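Local coordinates for DUF1254 domain-containing protein (Vibrio parahaemolyticus, PDB 3U07) that is of unknown function, a DUF1254 and DUF1214 family protein that probably carries a signal peptide for export from the cytoplasm, at residues Trp348-Tyr353 with Tyr383-Ser388; Leu359-Asp364 with Pro402-Pro407; Ala410-Tyr415 with Gln427-Lys432. The protein carries 2 engineered substitutions. All coordinates share one frame; numbering follows the deposited sequence.

Interaction 1 (Trp348-Tyr353 with Tyr383-Ser388); sequences WSVTIY and YTIYMS
W348 drives the edge of its indole into the face of Y383, a T-shaped aromatic pair with the two planes at 89°. The leading atom is CZ2 of W348, which stands 3.6 Å above the plane of the Y383 ring and over its centre, so that all six ring carbons are almost equally far from it. CH2 of W348 follows, 4.0 Å from CG of Y383, and the centroids of the six-membered rings are 5.0 Å apart. A chi1 of 55° swings the long W348 indole off its own backbone and across the gap.

The next two pairs are apolar and smaller. V350 and I385 meet tip to tip, with CD1 of I385 placed against both branches of the valine, 3.8 Å from V350 CG1 and 4.0 Å from V350 CG2; an extended outer arm brings that methyl forward. I352 CD1 and the selenium of selenomethionine M387 come more loosely together at 4.4 Å. No hydrogen bond links the two segments; the contact is apolar burial, to which the edge-to-face ring pair probably adds a favourable electrostatic term.

The side chains of L401 and M337 lie around this row, L401 touching V350, I352 and I385, while F339 meets the W348 ring edge-to-face. Backbone bonds fix the first strand in its own sheet, S349 pairing with R413 and V350 with R370. The two strands run nearly parallel, 10° apart, with axes 10.9 Å from each other: 347-354 belongs to the antiparallel sheet between strands 408-417 and 369-371, and 382-388 to the facing mixed sheet between strands 400-402 and 334-340, so the contact lies between two stacked sheets.

Interaction 2 (Leu359-Asp364 with Pro402-Pro407); sequences LMAKND and PVPEKP
The amide nitrogen of N363, whose side chain rests on P402, is shared between two carbonyls: ND2 donates to A361 O at 3.1 Å within its own segment and also to R367 O farther along the same loop. The first bond is bent, with an N-H...O angle of 136°, and the donor stands tilted from the carbonyl plane. Together the two bonds fix the rotation of the amide, one face of which rests on the CB-CG edge of the P402 ring. P402 CB sits beneath the middle of that group, 3.7 Å from N363 CG, and P402 CG is 3.7 Å from N363 OD1. With chi1 at 63°, N363 CG tucks in over its own backbone and the amide turns back toward A361.

Two residues earlier, A361 makes an apolar touch of its own: its CB methyl is 3.7 Å from P404 CB and 3.9 Å from P404 CG. The CE methylene of K406 skirts the same methyl more distantly, while K406 NZ forms a salt bridge with D356. E405 is the centre of an inverse gamma turn, marked by a weak K406 N to P404 O bond, and this turn brings P404 and K406 together beside A361.

The contact is a surface one between two connections of the DUF1214 region: 359-364 links strands 347-354 and 369-371, whereas 402-407 leads from strand 400-402 into strand 408-417, with P404 also packing on I352 of strand 347-354.

Interaction 3 (Ala410-Tyr415 with Gln427-Lys432); sequences AIMRFY and QMPEIK
Two stacked beta sheets are bridged here by the connection that leaves helix 419-423 and enters strand 432-434: residues 427-432 pass beside strand 408-417 of the antiparallel sheet and then join the mixed sheet facing it. The contact rests on two selenomethionines, M412 of the strand and M428 of the connection, whose side chains cross at a slant. In M412 the first torsion puts CG anti to the backbone N (chi1 -169°), and a bend at the last torsion (chi3 -47°) turns the methyl toward M428. That methyl, CE of M412, meets M428 CG at 3.3 Å and M428 CE at 3.4 Å, both closer than usual for carbon atoms; packing is tight here, with distances short enough that their exact values are doubtful.

P429 adds a second surface. Its CD lies 3.6 Å from M412 CE and 3.8 Å from the selenium of M412, the two side chains crossing at about a right angle, and P429 also touches F339 of strand 334-340 in the mixed sheet. There is no hydrogen bond between the segments. The strand is held instead by its sheet neighbours, A410 pairing with S319 and I411 with T351, and S319 also touches M428. Beyond CG the M428 chain stays extended, passing obliquely across M412 toward the start of the strand segment, where its terminal CE comes to 4.0 Å from A410 CB.

How the interactions relate
Interaction 1 is buried between the two sheets, interaction 3 partly buried, against strand 408-417 of the same sheet, and interaction 2 at the surface among loops. Strands 347-354 and 408-417 are neighbours, so interactions 1 and 3 share a sheet: W348 CB packs 3.2 Å from R413 O. Interaction 2 meets interaction 1 through the probable bond of S388 O with V403 N and through I352 O packing against M360 CG, but it only adjoins interaction 3 in sequence. Aromatic and aliphatic chemistry dominates the interior, selenomethionine and proline the partly buried contact, and the loops meet through prolines, an alanine methyl and the face of an amide that its own loop holds in place.

Interaction 1 (Trp348-Tyr353 with Tyr383-Ser388)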
loop_
_atom_site.group_PDB
_atom_site.type_symbol
_atom_site.label_atom_id
_atom_site.label_comp_id
_atom_site.label_asym_id
_atom_site.label_seq_id
_atom_site.Cartn_x
_atom_site.Cartn_y
_atom_site.Cartn_z
ATOM N N TRP A 348 16.128 -3.194 -6.479
ATOM C CA TRP A 348 15.115 -3.007 -7.505
ATOM C C TRP A 348 14.860 -4.311 -8.245
ATOM O O TRP A 348 15.612 -5.279 -8.098
ATOM C CB TRP A 348 15.529 -1.909 -8.488
ATOM C CG TRP A 348 16.863 -2.115 -9.122
ATOM C CD1 TRP A 348 18.056 -1.598 -8.709
ATOM C CD2 TRP A 348 17.148 -2.898 -10.289
ATOM N NE1 TRP A 348 19.067 -2.006 -9.546
ATOM C CE2 TRP A 348 18.538 -2.806 -10.524
ATOM C CE3 TRP A 348 16.363 -3.668 -11.159
ATOM C CZ2 TRP A 348 19.164 -3.455 -11.593
ATOM C CZ3 TRP A 348 16.985 -4.317 -12.223
ATOM C CH2 TRP A 348 18.373 -4.205 -12.430
ATOM N N SER A 349 13.793 -4.337 -9.036
ATOM C CA SER A 349 13.432 -5.538 -9.775
ATOM C C SER A 349 12.467 -5.210 -10.912
ATOM O O SER A 349 11.847 -4.152 -10.926
ATOM C CB SER A 349 12.755 -6.531 -8.830
ATOM O OG SER A 349 11.555 -5.976 -8.302
ATOM N N VAL A 350 12.365 -6.119 -11.875
ATOM C CA VAL A 350 11.431 -5.955 -12.976
ATOM C C VAL A 350 10.758 -7.319 -13.066
ATOM O O VAL A 350 11.428 -8.348 -13.113
ATOM C CB VAL A 350 12.142 -5.560 -14.312
ATOM C CG1 VAL A 350 13.534 -5.056 -14.027
ATOM C CG2 VAL A 350 12.153 -6.713 -15.288
ATOM N N THR A 351 9.432 -7.323 -13.053
ATOM C CA THR A 351 8.673 -8.570 -13.088
ATOM C C THR A 351 7.748 -8.627 -14.298
ATOM O O THR A 351 7.215 -7.607 -14.730
ATOM C CB THR A 351 7.833 -8.721 -11.790
ATOM O OG1 THR A 351 8.690 -8.565 -10.649
ATOM C CG2 THR A 351 7.160 -10.089 -11.731
ATOM N N ILE A 352 7.554 -9.827 -14.831
ATOM C CA ILE A 352 6.705 -10.019 -15.999
ATOM C C ILE A 352 5.322 -10.557 -15.649
ATOM O O ILE A 352 5.194 -11.511 -14.885
ATOM C CB ILE A 352 7.367 -10.991 -17.003
ATOM C CG1 ILE A 352 8.727 -10.436 -17.433
ATOM C CG2 ILE A 352 6.453 -11.215 -18.206
ATOM C CD1 ILE A 352 8.667 -9.017 -17.984
ATOM N N TYR A 353 4.295 -9.939 -16.224
ATOM C CA TYR A 353 2.911 -10.342 -15.993
ATOM C C TYR A 353 2.175 -10.454 -17.328
ATOM O O TYR A 353 2.478 -9.723 -18.275
ATOM C CB TYR A 353 2.192 -9.302 -15.129
ATOM C CG TYR A 353 2.807 -9.065 -13.768
ATOM C CD1 TYR A 353 2.373 -9.779 -12.648
ATOM C CD2 TYR A 353 3.819 -8.122 -13.598
ATOM C CE1 TYR A 353 2.932 -9.554 -11.393
ATOM C CE2 TYR A 353 4.386 -7.890 -12.349
ATOM C CZ TYR A 353 3.938 -8.608 -11.253
ATOM O OH TYR A 353 4.498 -8.371 -10.020
ATOM N N TYR A 383 23.113 -2.744 -16.766
ATOM C CA TYR A 383 22.487 -4.043 -16.612
ATOM C C TYR A 383 21.828 -4.269 -17.966
ATOM O O TYR A 383 21.429 -3.318 -18.642
ATOM C CB TYR A 383 21.428 -4.046 -15.509
ATOM C CG TYR A 383 21.999 -3.986 -14.113
ATOM C CD1 TYR A 383 22.360 -2.768 -13.538
ATOM C CD2 TYR A 383 22.171 -5.150 -13.359
ATOM C CE1 TYR A 383 22.874 -2.708 -12.244
ATOM C CE2 TYR A 383 22.687 -5.099 -12.064
ATOM C CZ TYR A 383 23.034 -3.873 -11.515
ATOM O OH TYR A 383 23.543 -3.806 -10.240
ATOM N N THR A 384 21.736 -5.524 -18.372
ATOM C CA THR A 384 21.128 -5.855 -19.647
ATOM C C THR A 384 20.232 -7.060 -19.469
ATOM O O THR A 384 20.705 -8.144 -19.147
ATOM C CB THR A 384 22.189 -6.195 -20.714
ATOM O OG1 THR A 384 22.943 -5.021 -21.035
ATOM C CG2 THR A 384 21.522 -6.718 -21.976
ATOM N N ILE A 385 18.935 -6.866 -19.663
ATOM C CA ILE A 385 17.984 -7.959 -19.537
ATOM C C ILE A 385 17.542 -8.400 -20.932
ATOM O O ILE A 385 17.086 -7.583 -21.735
ATOM C CB ILE A 385 16.733 -7.536 -18.731
ATOM C CG1 ILE A 385 17.131 -7.197 -17.288
ATOM C CG2 ILE A 385 15.684 -8.652 -18.777
ATOM C CD1 ILE A 385 15.975 -6.734 -16.422
ATOM N N TYR A 386 17.691 -9.688 -21.224
ATOM C CA TYR A 386 17.276 -10.219 -22.519
ATOM C C TYR A 386 16.021 -11.041 -22.263
ATOM O O TYR A 386 16.001 -11.883 -21.367
ATOM C CB TYR A 386 18.383 -11.083 -23.136
ATOM C CG TYR A 386 18.082 -11.519 -24.553
ATOM C CD1 TYR A 386 17.200 -12.572 -24.807
ATOM C CD2 TYR A 386 18.647 -10.859 -25.645
ATOM C CE1 TYR A 386 16.886 -12.958 -26.114
ATOM C CE2 TYR A 386 18.338 -11.235 -26.958
ATOM C CZ TYR A 386 17.458 -12.285 -27.185
ATOM O OH TYR A 386 17.145 -12.660 -28.475
HETATM N N MSE A 387 14.972 -10.784 -23.043
HETATM C CA MSE A 387 13.692 -11.469 -22.879
HETATM C C MSE A 387 13.220 -12.252 -24.094
HETATM O O MSE A 387 13.263 -11.758 -25.219
HETATM C CB MSE A 387 12.603 -10.453 -22.510
HETATM C CG MSE A 387 12.822 -9.728 -21.186
HETATM SE SE MSE A 387 11.748 -8.131 -21.036
HETATM C CE MSE A 387 12.944 -6.964 -21.990
ATOM N N SER A 388 12.743 -13.467 -23.847
ATOM C CA SER A 388 12.233 -14.330 -24.904
ATOM C C SER A 388 11.373 -15.449 -24.329
ATOM O O SER A 388 11.414 -15.725 -23.129
ATOM C CB SER A 388 13.387 -14.949 -25.697
ATOM O OG SER A 388 12.897 -15.891 -26.637
#

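Interaction 2 (Leu359-Asp364 with Pro402-Pro407)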
loop_
_atom_site.group_PDB
_atom_site.type_symbol
_atom_site.label_atom_id
_atom_site.label_comp_id
_atom_site.label_asym_id
_atom_site.label_seq_id
_atom_site.Cartn_x
_atom_site.Cartn_y
_atom_site.Cartn_z
ATOM N N LEU A 359 -1.443 -11.849 -13.909
ATOM C CA LEU A 359 -0.692 -12.695 -12.991
ATOM C C LEU A 359 0.630 -13.040 -13.654
ATOM O O LEU A 359 0.802 -12.829 -14.857
ATOM C CB LEU A 359 -1.440 -14.003 -12.721
ATOM C CG LEU A 359 -2.895 -14.002 -12.255
ATOM C CD1 LEU A 359 -3.315 -15.439 -12.001
ATOM C CD2 LEU A 359 -3.059 -13.163 -10.991
HETATM N N MSE A 360 1.568 -13.568 -12.873
HETATM C CA MSE A 360 2.849 -13.972 -13.434
HETATM C C MSE A 360 2.547 -15.095 -14.418
HETATM O O MSE A 360 1.517 -15.766 -14.306
HETATM C CB MSE A 360 3.788 -14.460 -12.335
HETATM C CG MSE A 360 4.713 -13.372 -11.823
HETATM SE SE MSE A 360 5.534 -13.786 -10.127
HETATM C CE MSE A 360 4.442 -12.650 -9.004
ATOM N N ALA A 361 3.434 -15.302 -15.384
ATOM C CA ALA A 361 3.213 -16.329 -16.387
ATOM C C ALA A 361 4.111 -17.542 -16.233
ATOM O O ALA A 361 5.302 -17.427 -15.941
ATOM C CB ALA A 361 3.373 -15.733 -17.783
ATOM N N LYS A 362 3.518 -18.711 -16.442
ATOM C CA LYS A 362 4.229 -19.971 -16.334
ATOM C C LYS A 362 5.350 -20.092 -17.354
ATOM O O LYS A 362 5.200 -19.706 -18.511
ATOM C CB LYS A 362 3.250 -21.135 -16.525
ATOM C CG LYS A 362 3.904 -22.509 -16.582
ATOM C CD LYS A 362 2.868 -23.606 -16.751
ATOM C CE LYS A 362 3.059 -24.686 -15.701
ATOM N NZ LYS A 362 2.982 -24.117 -14.324
ATOM N N ASN A 363 6.485 -20.609 -16.903
ATOM C CA ASN A 363 7.631 -20.846 -17.766
ATOM C C ASN A 363 8.440 -21.945 -17.085
ATOM O O ASN A 363 8.298 -22.166 -15.882
ATOM C CB ASN A 363 8.443 -19.558 -18.000
ATOM C CG ASN A 363 9.045 -18.986 -16.736
ATOM O OD1 ASN A 363 10.087 -19.444 -16.264
ATOM N ND2 ASN A 363 8.394 -17.966 -16.183
ATOM N N ASP A 364 9.259 -22.656 -17.849
ATOM C CA ASP A 364 10.030 -23.761 -17.290
ATOM C C ASP A 364 10.991 -23.412 -16.168
ATOM O O ASP A 364 11.154 -24.187 -15.229
ATOM C CB ASP A 364 10.784 -24.493 -18.404
ATOM C CG ASP A 364 9.850 -25.176 -19.380
ATOM O OD1 ASP A 364 8.769 -25.624 -18.941
ATOM O OD2 ASP A 364 10.198 -25.279 -20.575
ATOM N N PRO A 402 12.472 -14.832 -18.794
ATOM C CA PRO A 402 11.444 -15.485 -19.605
ATOM C C PRO A 402 10.267 -14.545 -19.815
ATOM O O PRO A 402 9.943 -13.739 -18.947
ATOM C CB PRO A 402 11.058 -16.702 -18.762
ATOM C CG PRO A 402 12.322 -17.027 -18.045
ATOM C CD PRO A 402 12.793 -15.655 -17.614
ATOM N N VAL A 403 9.634 -14.656 -20.972
ATOM C CA VAL A 403 8.483 -13.840 -21.299
ATOM C C VAL A 403 7.514 -14.798 -21.993
ATOM O O VAL A 403 7.935 -15.663 -22.755
ATOM C CB VAL A 403 8.926 -12.649 -22.188
ATOM C CG1 VAL A 403 8.036 -12.505 -23.398
ATOM C CG2 VAL A 403 8.926 -11.376 -21.344
ATOM N N PRO A 404 6.204 -14.671 -21.719
ATOM C CA PRO A 404 5.195 -15.550 -22.318
ATOM C C PRO A 404 4.873 -15.334 -23.792
ATOM O O PRO A 404 5.139 -14.272 -24.350
ATOM C CB PRO A 404 3.981 -15.311 -21.435
ATOM C CG PRO A 404 4.080 -13.849 -21.169
ATOM C CD PRO A 404 5.562 -13.656 -20.863
ATOM N N GLU A 405 4.286 -16.363 -24.401
ATOM C CA GLU A 405 3.884 -16.343 -25.807
ATOM C C GLU A 405 2.558 -15.596 -25.955
ATOM O O GLU A 405 1.645 -16.063 -26.635
ATOM C CB GLU A 405 3.702 -17.771 -26.326
ATOM C CG GLU A 405 4.945 -18.637 -26.256
ATOM C CD GLU A 405 5.625 -18.796 -27.600
ATOM O OE1 GLU A 405 6.034 -17.775 -28.188
ATOM O OE2 GLU A 405 5.746 -19.949 -28.068
ATOM N N LYS A 406 2.460 -14.436 -25.316
ATOM C CA LYS A 406 1.249 -13.626 -25.364
ATOM C C LYS A 406 1.562 -12.202 -24.923
ATOM O O LYS A 406 2.686 -11.904 -24.531
ATOM C CB LYS A 406 0.190 -14.225 -24.437
ATOM C CG LYS A 406 0.679 -14.481 -23.017
ATOM C CD LYS A 406 -0.484 -14.666 -22.049
ATOM C CE LYS A 406 0.006 -15.036 -20.654
ATOM N NZ LYS A 406 -1.120 -15.183 -19.688
ATOM N N PRO A 407 0.577 -11.297 -25.002
ATOM C CA PRO A 407 0.853 -9.924 -24.574
ATOM C C PRO A 407 1.231 -9.932 -23.093
ATOM O O PRO A 407 0.621 -10.642 -22.292
ATOM C CB PRO A 407 -0.472 -9.213 -24.833
ATOM C CG PRO A 407 -0.997 -9.934 -26.044
ATOM C CD PRO A 407 -0.730 -11.381 -25.680
#

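Interaction 3 (Ala410-Tyr415 with Gln427-Lys432)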
loop_
_atom_site.group_PDB
_atom_site.type_symbol
_atom_site.label_atom_id
_atom_site.label_comp_id
_atom_site.label_asym_id
_atom_site.label_seq_id
_atom_site.Cartn_x
_atom_site.Cartn_y
_atom_site.Cartn_z
ATOM N N ALA A 410 5.633 -5.315 -18.034
ATOM C CA ALA A 410 6.687 -5.434 -17.047
ATOM C C ALA A 410 6.504 -4.372 -15.983
ATOM O O ALA A 410 6.193 -3.226 -16.292
ATOM C CB ALA A 410 8.057 -5.275 -17.722
ATOM N N ILE A 411 6.682 -4.773 -14.727
ATOM C CA ILE A 411 6.567 -3.858 -13.598
ATOM C C ILE A 411 7.933 -3.726 -12.934
ATOM O O ILE A 411 8.500 -4.717 -12.479
ATOM C CB ILE A 411 5.586 -4.379 -12.526
ATOM C CG1 ILE A 411 4.148 -4.349 -13.053
ATOM C CG2 ILE A 411 5.736 -3.550 -11.249
ATOM C CD1 ILE A 411 3.599 -2.957 -13.301
HETATM N N MSE A 412 8.468 -2.512 -12.890
HETATM C CA MSE A 412 9.754 -2.297 -12.243
HETATM C C MSE A 412 9.477 -1.716 -10.852
HETATM O O MSE A 412 8.677 -0.790 -10.699
HETATM C CB MSE A 412 10.623 -1.337 -13.058
HETATM C CG MSE A 412 12.074 -1.280 -12.589
HETATM SE SE MSE A 412 13.253 -0.350 -13.832
HETATM C CE MSE A 412 12.663 -1.214 -15.443
ATOM N N ARG A 413 10.120 -2.280 -9.838
ATOM C CA ARG A 413 9.925 -1.810 -8.471
ATOM C C ARG A 413 11.211 -1.234 -7.891
ATOM O O ARG A 413 12.304 -1.756 -8.121
ATOM C CB ARG A 413 9.394 -2.955 -7.601
ATOM C CG ARG A 413 7.992 -3.406 -8.007
ATOM C CD ARG A 413 7.443 -4.474 -7.081
ATOM N NE ARG A 413 6.021 -4.719 -7.328
ATOM C CZ ARG A 413 5.545 -5.618 -8.186
ATOM N NH1 ARG A 413 6.373 -6.375 -8.891
ATOM N NH2 ARG A 413 4.235 -5.755 -8.343
ATOM N N PHE A 414 11.072 -0.139 -7.153
ATOM C CA PHE A 414 12.220 0.531 -6.551
ATOM C C PHE A 414 12.009 0.684 -5.045
ATOM O O PHE A 414 11.029 1.279 -4.596
ATOM C CB PHE A 414 12.415 1.915 -7.180
ATOM C CG PHE A 414 12.344 1.924 -8.686
ATOM C CD1 PHE A 414 11.116 1.870 -9.339
ATOM C CD2 PHE A 414 13.508 2.007 -9.452
ATOM C CE1 PHE A 414 11.042 1.901 -10.733
ATOM C CE2 PHE A 414 13.450 2.039 -10.851
ATOM C CZ PHE A 414 12.215 1.988 -11.492
ATOM N N TYR A 415 12.940 0.140 -4.273
ATOM C CA TYR A 415 12.874 0.202 -2.818
ATOM C C TYR A 415 13.978 1.122 -2.315
ATOM O O TYR A 415 15.159 0.811 -2.448
ATOM C CB TYR A 415 13.050 -1.203 -2.252
ATOM C CG TYR A 415 11.985 -2.163 -2.726
ATOM C CD1 TYR A 415 10.791 -2.320 -2.017
ATOM C CD2 TYR A 415 12.150 -2.884 -3.901
ATOM C CE1 TYR A 415 9.790 -3.176 -2.474
ATOM C CE2 TYR A 415 11.157 -3.738 -4.368
ATOM C CZ TYR A 415 9.981 -3.880 -3.653
ATOM O OH TYR A 415 8.998 -4.717 -4.122
ATOM N N GLN A 427 12.222 7.932 -15.829
ATOM C CA GLN A 427 11.437 7.127 -16.754
ATOM C C GLN A 427 11.967 5.702 -16.798
ATOM O O GLN A 427 13.172 5.473 -16.749
ATOM C CB GLN A 427 11.481 7.739 -18.157
ATOM C CG GLN A 427 10.915 9.148 -18.238
ATOM C CD GLN A 427 9.434 9.195 -17.918
ATOM O OE1 GLN A 427 8.607 8.698 -18.683
ATOM N NE2 GLN A 427 9.091 9.788 -16.778
HETATM N N MSE A 428 11.062 4.740 -16.886
HETATM C CA MSE A 428 11.468 3.350 -16.939
HETATM C C MSE A 428 12.292 3.076 -18.194
HETATM O O MSE A 428 11.961 3.559 -19.275
HETATM C CB MSE A 428 10.245 2.448 -16.945
HETATM C CG MSE A 428 10.598 0.999 -16.745
HETATM SE SE MSE A 428 9.048 -0.091 -16.625
HETATM C CE MSE A 428 9.840 -1.761 -17.210
ATOM N N PRO A 429 13.384 2.308 -18.064
ATOM C CA PRO A 429 14.194 2.021 -19.251
ATOM C C PRO A 429 13.289 1.418 -20.329
ATOM O O PRO A 429 12.335 0.702 -20.025
ATOM C CB PRO A 429 15.238 1.038 -18.723
ATOM C CG PRO A 429 15.445 1.518 -17.305
ATOM C CD PRO A 429 14.017 1.768 -16.847
ATOM N N GLU A 430 13.582 1.717 -21.586
ATOM C CA GLU A 430 12.767 1.216 -22.683
ATOM C C GLU A 430 13.080 -0.237 -22.982
ATOM O O GLU A 430 14.189 -0.704 -22.724
ATOM C CB GLU A 430 13.017 2.057 -23.938
ATOM C CG GLU A 430 12.881 3.558 -23.721
ATOM C CD GLU A 430 12.954 4.355 -25.016
ATOM O OE1 GLU A 430 13.893 4.134 -25.805
ATOM O OE2 GLU A 430 12.077 5.212 -25.242
ATOM N N ILE A 431 12.098 -0.972 -23.489
ATOM C CA ILE A 431 12.366 -2.349 -23.857
ATOM C C ILE A 431 12.258 -2.387 -25.382
ATOM O O ILE A 431 11.232 -2.044 -25.970
ATOM C CB ILE A 431 11.416 -3.347 -23.133
ATOM C CG1 ILE A 431 9.964 -3.095 -23.494
ATOM C CG2 ILE A 431 11.550 -3.171 -21.614
ATOM C CD1 ILE A 431 9.026 -3.530 -22.379
ATOM N N LYS A 432 13.360 -2.769 -26.016
ATOM C CA LYS A 432 13.450 -2.794 -27.464
ATOM C C LYS A 432 13.348 -4.158 -28.086
ATOM O O LYS A 432 13.772 -5.152 -27.503
ATOM C CB LYS A 432 14.774 -2.176 -27.902
ATOM C CG LYS A 432 15.089 -0.852 -27.245
ATOM C CD LYS A 432 16.387 -0.268 -27.775
ATOM C CE LYS A 432 16.723 1.030 -27.068
ATOM N NZ LYS A 432 17.848 1.743 -27.734
#